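Local coordinates for protein Myo-inositol phosphohydrolase (Mitsuokella multacida, PDB 4WU3) that probably removes phosphate groups from myo-inositol hexakisphosphate, as a phytase of the protein-tyrosine-phosphatase-like family, and binds inositol tetrakisphosphate, at residues P61-M66 with A244-T249; V91-C96 with I251-H256; S114-V119 with W237-S242. The protein carries 2 engineered substitutions. One frame throughout, in Å; residues are numbered along the deposited sequence.

The three contacts follow the P-loop from its outer side to the sheet that carries it. All three reach one five-stranded mixed sheet, ordered 65-66, 91-94, 237-241, 116-122, 205-211. Contact 3 pairs two of its parallel strands; strand 237-241 then runs into the P-loop and helix 247-261. Contact 1 fastens that loop to the segment before and at edge strand 65-66, and contact 2 lays the helix against strand 91-94. Centres of contacts 1 and 2 lie about 7 Å apart, 2 and 3 about 9 Å, 1 and 3 about 12 Å. Along the chain, contacts 1 and 2 interleave, while contact 3 is nested within both.

Contact 1: residues P61-M66 with A244-T249; sequences PRNFRM and AGMGRT. With PO4 (phosphate ion), chain G.
N63 and R65 each spend a side-chain N-H on a carbonyl of the P-loop, the CX5R phosphate-binding loop of the protein-tyrosine-phosphatase family, which here cradles a phosphate ion. ND2 of N63 lies 2.8 Å from A244 O; the oxygen sits in the amide plane and the donor almost in line with the carbonyl, making a straight bond (166°). R65 takes the next carbonyl, its NH1 standing 2.8 Å from G245 O in the planes of both guanidinium and carbonyl. The same nitrogen reaches N63 O at 3.0 Å, again in plane, and therefore links the P61-F64 type II turn to the loop. This grip depends on R65 bending at chi2 (-84°), which turns its guanidinium back toward the turn.

While those two carbonyls are occupied by residues 61-66, backbone N-H groups of the loop serve the anion: A244 N binds phosphate O3, M246 N binds O2 and R248 N binds O4. R248 adds a two-pronged clasp, edge-on to the ion, with NE 2.8 Å from phosphate O4 and NH1 equally close to O3. Its remaining nitrogen, NH2, is held by E124 and by the carbonyl of L211, a second shell that positions the clasp. T249 OG1 is satisfied by S242. Against the loop R62 makes no hydrogen bond; its extended chain lays one guanidinium face over the methyl of A244, with NH1 3.5 Å from A244 CB.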
loop_
_atom_site.group_PDB
_atom_site.type_symbol
_atom_site.label_atom_id
_atom_site.label_comp_id
_atom_site.label_asym_id
_atom_site.label_seq_id
_atom_site.Cartn_x
_atom_site.Cartn_y
_atom_site.Cartn_z
ATOM N N PRO A 61 -22.707 -0.536 21.624
ATOM C CA PRO A 61 -22.499 -0.604 20.189
ATOM C C PRO A 61 -21.720 -1.830 19.748
ATOM O O PRO A 61 -21.220 -2.591 20.564
ATOM C CB PRO A 61 -21.697 0.651 19.894
ATOM C CG PRO A 61 -20.921 0.901 21.140
ATOM C CD PRO A 61 -21.804 0.434 22.270
ATOM N N ARG A 62 -21.635 -1.977 18.433
ATOM C CA ARG A 62 -20.890 -3.015 17.750
ATOM C C ARG A 62 -19.445 -3.121 18.227
ATOM O O ARG A 62 -18.749 -2.119 18.371
ATOM C CB ARG A 62 -20.934 -2.696 16.250
ATOM C CG ARG A 62 -20.121 -3.603 15.342
ATOM C CD ARG A 62 -20.207 -3.101 13.913
ATOM N NE ARG A 62 -19.515 -3.977 12.972
ATOM C CZ ARG A 62 -19.118 -3.601 11.763
ATOM N NH1 ARG A 62 -19.341 -2.364 11.341
ATOM N NH2 ARG A 62 -18.499 -4.460 10.975
ATOM N N ASN A 63 -19.012 -4.352 18.475
ATOM C CA ASN A 63 -17.630 -4.644 18.835
ATOM C C ASN A 63 -17.161 -3.951 20.094
ATOM O O ASN A 63 -15.971 -3.696 20.255
ATOM C CB ASN A 63 -16.694 -4.296 17.668
ATOM C CG ASN A 63 -16.811 -5.288 16.536
ATOM O OD1 ASN A 63 -16.996 -6.485 16.776
ATOM N ND2 ASN A 63 -16.737 -4.802 15.298
ATOM N N PHE A 64 -18.080 -3.652 20.995
ATOM C CA PHE A 64 -17.685 -3.063 22.261
ATOM C C PHE A 64 -16.842 -4.054 23.070
ATOM O O PHE A 64 -17.182 -5.227 23.174
ATOM C CB PHE A 64 -18.895 -2.654 23.094
ATOM C CG PHE A 64 -18.517 -2.099 24.432
ATOM C CD1 PHE A 64 -18.235 -0.749 24.583
ATOM C CD2 PHE A 64 -18.387 -2.929 25.524
ATOM C CE1 PHE A 64 -17.849 -0.242 25.802
ATOM C CE2 PHE A 64 -18.005 -2.422 26.746
ATOM C CZ PHE A 64 -17.730 -1.081 26.885
ATOM N N ARG A 65 -15.748 -3.585 23.648
ATOM C CA ARG A 65 -15.032 -4.390 24.628
ATOM C C ARG A 65 -14.296 -3.499 25.598
ATOM O O ARG A 65 -13.961 -2.362 25.283
ATOM C CB ARG A 65 -14.050 -5.362 23.973
ATOM C CG ARG A 65 -12.837 -4.718 23.302
ATOM C CD ARG A 65 -13.164 -4.259 21.890
ATOM N NE ARG A 65 -11.979 -4.166 21.046
ATOM C CZ ARG A 65 -12.000 -3.784 19.773
ATOM N NH1 ARG A 65 -13.137 -3.449 19.194
ATOM N NH2 ARG A 65 -10.887 -3.729 19.076
ATOM N N MET A 66 -14.088 -4.019 26.798
ATOM C CA MET A 66 -13.254 -3.366 27.776
ATOM C C MET A 66 -11.956 -4.144 27.878
ATOM O O MET A 66 -11.914 -5.331 27.589
ATOM C CB MET A 66 -13.963 -3.313 29.121
ATOM C CG MET A 66 -15.011 -2.213 29.165
ATOM S SD MET A 66 -16.086 -2.341 30.578
ATOM C CE MET A 66 -14.937 -2.270 31.948
ATOM N N ALA A 244 -15.910 0.819 12.421
ATOM C CA ALA A 244 -16.341 -0.544 12.691
ATOM C C ALA A 244 -15.791 -1.081 14.011
ATOM O O ALA A 244 -16.207 -2.135 14.480
ATOM C CB ALA A 244 -15.933 -1.448 11.542
ATOM N N GLY A 245 -14.863 -0.350 14.617
ATOM C CA GLY A 245 -14.212 -0.801 15.829
ATOM C C GLY A 245 -13.303 -1.980 15.537
ATOM O O GLY A 245 -12.992 -2.793 16.429
ATOM N N MET A 246 -12.868 -2.059 14.283
ATOM C CA MET A 246 -11.997 -3.137 13.833
ATOM C C MET A 246 -10.548 -2.679 13.668
ATOM O O MET A 246 -9.779 -2.755 14.618
ATOM C CB MET A 246 -12.546 -3.750 12.541
ATOM C CG MET A 246 -13.875 -4.453 12.772
ATOM S SD MET A 246 -14.604 -5.235 11.317
ATOM C CE MET A 246 -13.458 -6.596 11.098
ATOM N N GLY A 247 -10.175 -2.197 12.484
ATOM C CA GLY A 247 -8.780 -1.841 12.195
ATOM C C GLY A 247 -8.155 -0.712 13.018
ATOM O O GLY A 247 -7.244 -0.928 13.827
ATOM N N ARG A 248 -8.625 0.507 12.793
ATOM C CA ARG A 248 -8.032 1.658 13.454
ATOM C C ARG A 248 -8.204 1.524 14.950
ATOM O O ARG A 248 -7.303 1.883 15.715
ATOM C CB ARG A 248 -8.655 2.967 12.961
ATOM C CG ARG A 248 -8.327 3.298 11.522
ATOM C CD ARG A 248 -9.266 4.366 10.958
ATOM N NE ARG A 248 -10.634 3.883 10.733
ATOM C CZ ARG A 248 -11.623 4.648 10.278
ATOM N NH1 ARG A 248 -12.831 4.136 10.096
ATOM N NH2 ARG A 248 -11.406 5.937 10.012
ATOM N N THR A 249 -9.352 0.995 15.372
ATOM C CA THR A 249 -9.633 0.830 16.804
ATOM C C THR A 249 -8.658 -0.165 17.438
ATOM O O THR A 249 -8.123 0.078 18.516
ATOM C CB THR A 249 -11.097 0.414 17.059
ATOM O OG1 THR A 249 -11.964 1.523 16.787
ATOM C CG2 THR A 249 -11.309 -0.001 18.496
HETATM P P PO4 G . -12.320 0.510 11.297
HETATM O O1 PO4 G . -12.463 -0.735 10.455
HETATM O O2 PO4 G . -12.468 0.070 12.737
HETATM O O3 PO4 G . -13.370 1.529 10.939
HETATM O O4 PO4 G . -10.963 1.167 11.128
#

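Contact 2: residues V91-C96 with I251-H256; sequences VSASSC and IFMVMH
V91 lies over the ring of H256 where the helix that follows the P-loop packs on the central sheet, an alpha/beta layering familiar from protein-tyrosine-phosphatase folds. Strand 91-94 and helix segment 251-256 run nearly antiparallel, at 170°, with their axes 9.6 Å apart. The two side chains come from opposite directions, and V91 CG2 settles 3.6 Å from the centroid of the H256 imidazole, only 7° off the ring normal, a CH-pi contact square on the face. CG2 gains that place by standing anti to the backbone N of V91, while CB of the same residue hangs over the NE2 side of the ring.

The imidazole cannot easily turn beneath it, because both nitrogens are engaged: ND1 is hydrogen-bonded to Y240 OH and NE2 to M89 O. With an alanine here, the face under V91 would be gone, and the Y240 hydroxyl and M89 carbonyl would probably lose their mates in a buried setting.

One turn back along the helix, M253 packs beside V91 and A93. Its chain bends at chi2 (-66°) and again at chi3, curling across the valine so that SD lies 3.8 Å from V91 CG2 and CE approaches the other methyl, CG1. S92, between the two inward residues, points away from the helix. Beyond it the methyl of A93 closes the row, with CB 3.6 Å from M253 CG.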
loop_
_atom_site.group_PDB
_atom_site.type_symbol
_atom_site.label_atom_id
_atom_site.label_comp_id
_atom_site.label_asym_id
_atom_site.label_seq_id
_atom_site.Cartn_x
_atom_site.Cartn_y
_atom_site.Cartn_z
ATOM N N VAL A 91 -9.611 1.159 29.963
ATOM C CA VAL A 91 -9.760 1.359 28.559
ATOM C C VAL A 91 -10.957 0.572 28.031
ATOM O O VAL A 91 -11.254 -0.523 28.522
ATOM C CB VAL A 91 -8.468 0.917 27.847
ATOM C CG1 VAL A 91 -8.410 -0.599 27.722
ATOM C CG2 VAL A 91 -8.378 1.564 26.486
ATOM N N SER A 92 -11.656 1.139 27.054
ATOM C CA SER A 92 -12.656 0.380 26.287
ATOM C C SER A 92 -12.588 0.810 24.828
ATOM O O SER A 92 -11.848 1.725 24.488
ATOM C CB SER A 92 -14.078 0.554 26.848
ATOM O OG SER A 92 -14.456 1.917 26.897
ATOM N N ALA A 93 -13.346 0.123 23.973
ATOM C CA ALA A 93 -13.329 0.374 22.537
ATOM C C ALA A 93 -14.588 -0.172 21.863
ATOM O O ALA A 93 -15.288 -1.028 22.413
ATOM C CB ALA A 93 -12.092 -0.258 21.915
ATOM N N SER A 94 -14.869 0.325 20.664
ATOM C CA SER A 94 -16.061 -0.088 19.932
ATOM C C SER A 94 -16.090 0.540 18.574
ATOM O O SER A 94 -15.223 1.335 18.226
ATOM C CB SER A 94 -17.333 0.357 20.664
ATOM O OG SER A 94 -17.443 1.772 20.647
ATOM N N SER A 95 -17.124 0.171 17.819
ATOM C CA SER A 95 -17.538 0.874 16.623
ATOM C C SER A 95 -18.020 2.268 16.981
ATOM O O SER A 95 -18.139 2.624 18.151
ATOM C CB SER A 95 -18.730 0.152 16.011
ATOM O OG SER A 95 -19.903 0.386 16.797
ATOM N N CYS A 96 -18.366 3.044 15.966
ATOM C CA CYS A 96 -19.007 4.294 16.230
ATOM C C CYS A 96 -20.332 3.993 16.916
ATOM O O CYS A 96 -20.814 2.864 16.879
ATOM C CB CYS A 96 -19.184 5.103 14.943
ATOM S SG CYS A 96 -20.177 4.332 13.662
ATOM N N ILE A 251 -5.644 -1.101 16.316
ATOM C CA ILE A 251 -4.329 -0.508 16.338
ATOM C C ILE A 251 -4.151 0.284 17.620
ATOM O O ILE A 251 -3.112 0.174 18.274
ATOM C CB ILE A 251 -4.094 0.457 15.158
ATOM C CG1 ILE A 251 -3.890 -0.320 13.859
ATOM C CG2 ILE A 251 -2.886 1.331 15.438
ATOM C CD1 ILE A 251 -3.988 0.549 12.624
ATOM N N PHE A 252 -5.145 1.088 17.983
ATOM C CA PHE A 252 -4.982 1.951 19.145
ATOM C C PHE A 252 -5.188 1.264 20.486
ATOM O O PHE A 252 -4.638 1.710 21.496
ATOM C CB PHE A 252 -5.832 3.207 19.039
ATOM C CG PHE A 252 -5.182 4.269 18.238
ATOM C CD1 PHE A 252 -5.100 4.149 16.871
ATOM C CD2 PHE A 252 -4.611 5.369 18.851
ATOM C CE1 PHE A 252 -4.466 5.119 16.118
ATOM C CE2 PHE A 252 -3.969 6.337 18.113
ATOM C CZ PHE A 252 -3.897 6.208 16.749
ATOM N N MET A 253 -5.956 0.183 20.496
ATOM C CA MET A 253 -6.080 -0.664 21.682
ATOM C C MET A 253 -4.755 -1.366 21.956
ATOM O O MET A 253 -4.341 -1.509 23.115
ATOM C CB MET A 253 -7.190 -1.698 21.495
ATOM C CG MET A 253 -8.579 -1.144 21.759
ATOM S SD MET A 253 -8.812 -0.668 23.485
ATOM C CE MET A 253 -9.210 -2.259 24.206
ATOM N N VAL A 254 -4.099 -1.794 20.875
ATOM C CA VAL A 254 -2.754 -2.371 20.937
ATOM C C VAL A 254 -1.717 -1.340 21.387
ATOM O O VAL A 254 -0.880 -1.643 22.233
ATOM C CB VAL A 254 -2.339 -2.970 19.580
ATOM C CG1 VAL A 254 -0.840 -3.225 19.522
ATOM C CG2 VAL A 254 -3.099 -4.262 19.336
ATOM N N MET A 255 -1.768 -0.128 20.842
ATOM C CA MET A 255 -0.891 0.951 21.321
ATOM C C MET A 255 -1.073 1.232 22.820
ATOM O O MET A 255 -0.104 1.383 23.562
ATOM C CB MET A 255 -1.139 2.241 20.535
ATOM C CG MET A 255 -0.664 2.192 19.093
ATOM S SD MET A 255 -1.295 3.579 18.122
ATOM C CE MET A 255 -0.477 4.965 18.924
ATOM N N HIS A 256 -2.321 1.309 23.258
ATOM C CA HIS A 256 -2.634 1.546 24.666
ATOM C C HIS A 256 -2.016 0.458 25.548
ATOM O O HIS A 256 -1.325 0.752 26.524
ATOM C CB HIS A 256 -4.160 1.589 24.847
ATOM C CG HIS A 256 -4.612 2.132 26.169
ATOM N ND1 HIS A 256 -4.942 3.457 26.360
ATOM C CD2 HIS A 256 -4.802 1.523 27.361
ATOM C CE1 HIS A 256 -5.306 3.643 27.617
ATOM N NE2 HIS A 256 -5.238 2.482 28.243
#

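Contact 3: residues S114-V119 with W237-S242; sequences SQFYDV and WLHYHS. Engineered in segment 237-242: S242 (natural residue Cys). With PO4 (phosphate ion), chain G.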
loop_
_atom_site.group_PDB
_atom_site.type_symbol
_atom_site.label_atom_id
_atom_site.label_comp_id
_atom_site.label_asym_id
_atom_site.label_seq_id
_atom_site.Cartn_x
_atom_site.Cartn_y
_atom_site.Cartn_z
ATOM N N SER A 114 -16.931 12.886 33.660
ATOM C CA SER A 114 -15.788 13.805 33.738
ATOM C C SER A 114 -14.431 13.096 33.592
ATOM O O SER A 114 -13.426 13.729 33.273
ATOM C CB SER A 114 -15.825 14.609 35.047
ATOM O OG SER A 114 -15.825 13.755 36.191
ATOM N N GLN A 115 -14.411 11.789 33.808
ATOM C CA GLN A 115 -13.191 11.008 33.632
ATOM C C GLN A 115 -13.123 10.227 32.313
ATOM O O GLN A 115 -12.193 9.461 32.084
ATOM C CB GLN A 115 -13.025 10.056 34.811
ATOM C CG GLN A 115 -12.403 10.750 36.004
ATOM C CD GLN A 115 -13.271 11.864 36.531
ATOM O OE1 GLN A 115 -12.888 13.030 36.550
ATOM N NE2 GLN A 115 -14.429 11.496 36.996
ATOM N N PHE A 116 -14.092 10.448 31.435
ATOM C CA PHE A 116 -14.234 9.637 30.236
ATOM C C PHE A 116 -13.765 10.434 29.020
ATOM O O PHE A 116 -14.190 11.572 28.820
ATOM C CB PHE A 116 -15.698 9.209 30.088
ATOM C CG PHE A 116 -15.965 8.314 28.910
ATOM C CD1 PHE A 116 -15.852 6.948 29.020
ATOM C CD2 PHE A 116 -16.364 8.843 27.704
ATOM C CE1 PHE A 116 -16.097 6.123 27.937
ATOM C CE2 PHE A 116 -16.620 8.027 26.626
ATOM C CZ PHE A 116 -16.484 6.663 26.741
ATOM N N TYR A 117 -12.878 9.834 28.225
ATOM C CA TYR A 117 -12.363 10.473 27.011
ATOM C C TYR A 117 -12.749 9.667 25.778
ATOM O O TYR A 117 -12.351 8.523 25.625
ATOM C CB TYR A 117 -10.839 10.639 27.077
ATOM C CG TYR A 117 -10.405 11.626 28.133
ATOM C CD1 TYR A 117 -10.401 11.267 29.469
ATOM C CD2 TYR A 117 -10.027 12.928 27.801
ATOM C CE1 TYR A 117 -10.029 12.168 30.448
ATOM C CE2 TYR A 117 -9.656 13.840 28.789
ATOM C CZ TYR A 117 -9.651 13.447 30.107
ATOM O OH TYR A 117 -9.279 14.319 31.117
ATOM N N ASP A 118 -13.551 10.278 24.917
ATOM C CA ASP A 118 -13.894 9.710 23.637
ATOM C C ASP A 118 -12.752 10.015 22.694
ATOM O O ASP A 118 -12.489 11.176 22.383
ATOM C CB ASP A 118 -15.193 10.334 23.127
ATOM C CG ASP A 118 -15.532 9.923 21.707
ATOM O OD1 ASP A 118 -15.138 8.814 21.284
ATOM O OD2 ASP A 118 -16.210 10.714 21.012
ATOM N N VAL A 119 -12.054 8.971 22.267
ATOM C CA VAL A 119 -11.008 9.111 21.271
ATOM C C VAL A 119 -11.565 8.678 19.932
ATOM O O VAL A 119 -11.687 7.479 19.644
ATOM C CB VAL A 119 -9.759 8.281 21.621
ATOM C CG1 VAL A 119 -8.675 8.478 20.575
ATOM C CG2 VAL A 119 -9.234 8.668 23.001
ATOM N N TRP A 237 -10.327 7.561 31.770
ATOM C CA TRP A 237 -10.791 6.382 31.076
ATOM C C TRP A 237 -10.846 6.712 29.597
ATOM O O TRP A 237 -11.457 7.696 29.206
ATOM C CB TRP A 237 -12.162 5.951 31.588
ATOM C CG TRP A 237 -12.614 4.693 30.953
ATOM C CD1 TRP A 237 -13.094 4.553 29.692
ATOM C CD2 TRP A 237 -12.607 3.391 31.530
ATOM N NE1 TRP A 237 -13.388 3.246 29.439
ATOM C CE2 TRP A 237 -13.091 2.503 30.551
ATOM C CE3 TRP A 237 -12.221 2.883 32.768
ATOM C CZ2 TRP A 237 -13.227 1.137 30.783
ATOM C CZ3 TRP A 237 -12.338 1.529 32.991
ATOM C CH2 TRP A 237 -12.843 0.672 32.007
ATOM N N LEU A 238 -10.180 5.892 28.790
ATOM C CA LEU A 238 -10.104 6.088 27.345
ATOM C C LEU A 238 -10.977 5.101 26.578
ATOM O O LEU A 238 -10.877 3.891 26.756
ATOM C CB LEU A 238 -8.657 5.939 26.874
ATOM C CG LEU A 238 -7.681 7.020 27.347
ATOM C CD1 LEU A 238 -6.356 6.897 26.605
ATOM C CD2 LEU A 238 -8.263 8.408 27.152
ATOM N N HIS A 239 -11.838 5.635 25.721
ATOM C CA HIS A 239 -12.649 4.812 24.849
ATOM C C HIS A 239 -12.288 5.132 23.411
ATOM O O HIS A 239 -12.543 6.243 22.944
ATOM C CB HIS A 239 -14.141 5.078 25.071
ATOM C CG HIS A 239 -15.019 4.207 24.243
ATOM N ND1 HIS A 239 -15.346 2.923 24.615
ATOM C CD2 HIS A 239 -15.583 4.404 23.026
ATOM C CE1 HIS A 239 -16.093 2.372 23.676
ATOM N NE2 HIS A 239 -16.255 3.250 22.701
ATOM N N TYR A 240 -11.672 4.167 22.726
ATOM C CA TYR A 240 -11.261 4.335 21.338
ATOM C C TYR A 240 -12.360 3.850 20.404
ATOM O O TYR A 240 -12.997 2.807 20.639
ATOM C CB TYR A 240 -9.999 3.527 21.036
ATOM C CG TYR A 240 -8.795 3.903 21.854
ATOM C CD1 TYR A 240 -8.059 5.032 21.557
ATOM C CD2 TYR A 240 -8.381 3.109 22.916
ATOM C CE1 TYR A 240 -6.952 5.376 22.308
ATOM C CE2 TYR A 240 -7.281 3.438 23.669
ATOM C CZ TYR A 240 -6.564 4.573 23.368
ATOM O OH TYR A 240 -5.463 4.913 24.135
ATOM N N HIS A 241 -12.590 4.596 19.337
ATOM C CA HIS A 241 -13.500 4.119 18.315
ATOM C C HIS A 241 -13.176 4.655 16.914
ATOM O O HIS A 241 -12.583 5.730 16.741
ATOM C CB HIS A 241 -14.939 4.451 18.701
ATOM C CG HIS A 241 -15.387 5.794 18.238
ATOM N ND1 HIS A 241 -15.852 6.019 16.960
ATOM C CD2 HIS A 241 -15.438 6.984 18.876
ATOM C CE1 HIS A 241 -16.163 7.296 16.830
ATOM N NE2 HIS A 241 -15.920 7.901 17.979
ATOM N N SER A 242 -13.576 3.875 15.919
ATOM C CA SER A 242 -13.438 4.248 14.530
ATOM C C SER A 242 -14.826 4.092 13.899
ATOM O O SER A 242 -15.825 4.469 14.532
ATOM C CB SER A 242 -12.392 3.362 13.866
ATOM O OG SER A 242 -12.463 2.029 14.362
HETATM P P PO4 G . -12.320 0.510 11.297
HETATM O O1 PO4 G . -12.463 -0.735 10.455
HETATM O O2 PO4 G . -12.468 0.070 12.737
HETATM O O3 PO4 G . -13.370 1.529 10.939
HETATM O O4 PO4 G . -10.963 1.167 11.128
#
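F116 and W237 sit level on neighbouring parallel strands of the central sheet of this protein-tyrosine-phosphatase-like fold. Five backbone bonds join the strands, from W237 N to Q115 O (2.7 Å) down to H241 N to V119 O (3.0 Å). On one face F116, W237 and H239 form an aromatic cluster: the F116 ring is nearly parallel to the five-membered ring of W237 (13°) but slid aside, and F116 CZ presses 3.3 Å from H239 CB. On the opposite face Y117 CB meets L238 CD2 at 3.4 Å, and V119 lies alongside Y240, with CG1 3.6 Å from Y240 CD1.

Behind the cluster, S92 OG binds both W237 NE1 and H239 ND1, S94 takes H239 NE2, and I105 backs F116 and H239.

Toward the P-loop, D118 OD1 lies at the edge of the H241 ring, 3.0 Å from CD2, with carboxylate and ring almost coplanar; H241 CG, set between backbone N and carbonyl carbon (chi1 88°), brings that edge there. H241 NE2 goes to E195. The engineered S242, a cysteine in nature at the head of the signature loop, turns OG to the phosphate ion. H241 ND1 donates to a lone pair of S242 O at 2.9 Å.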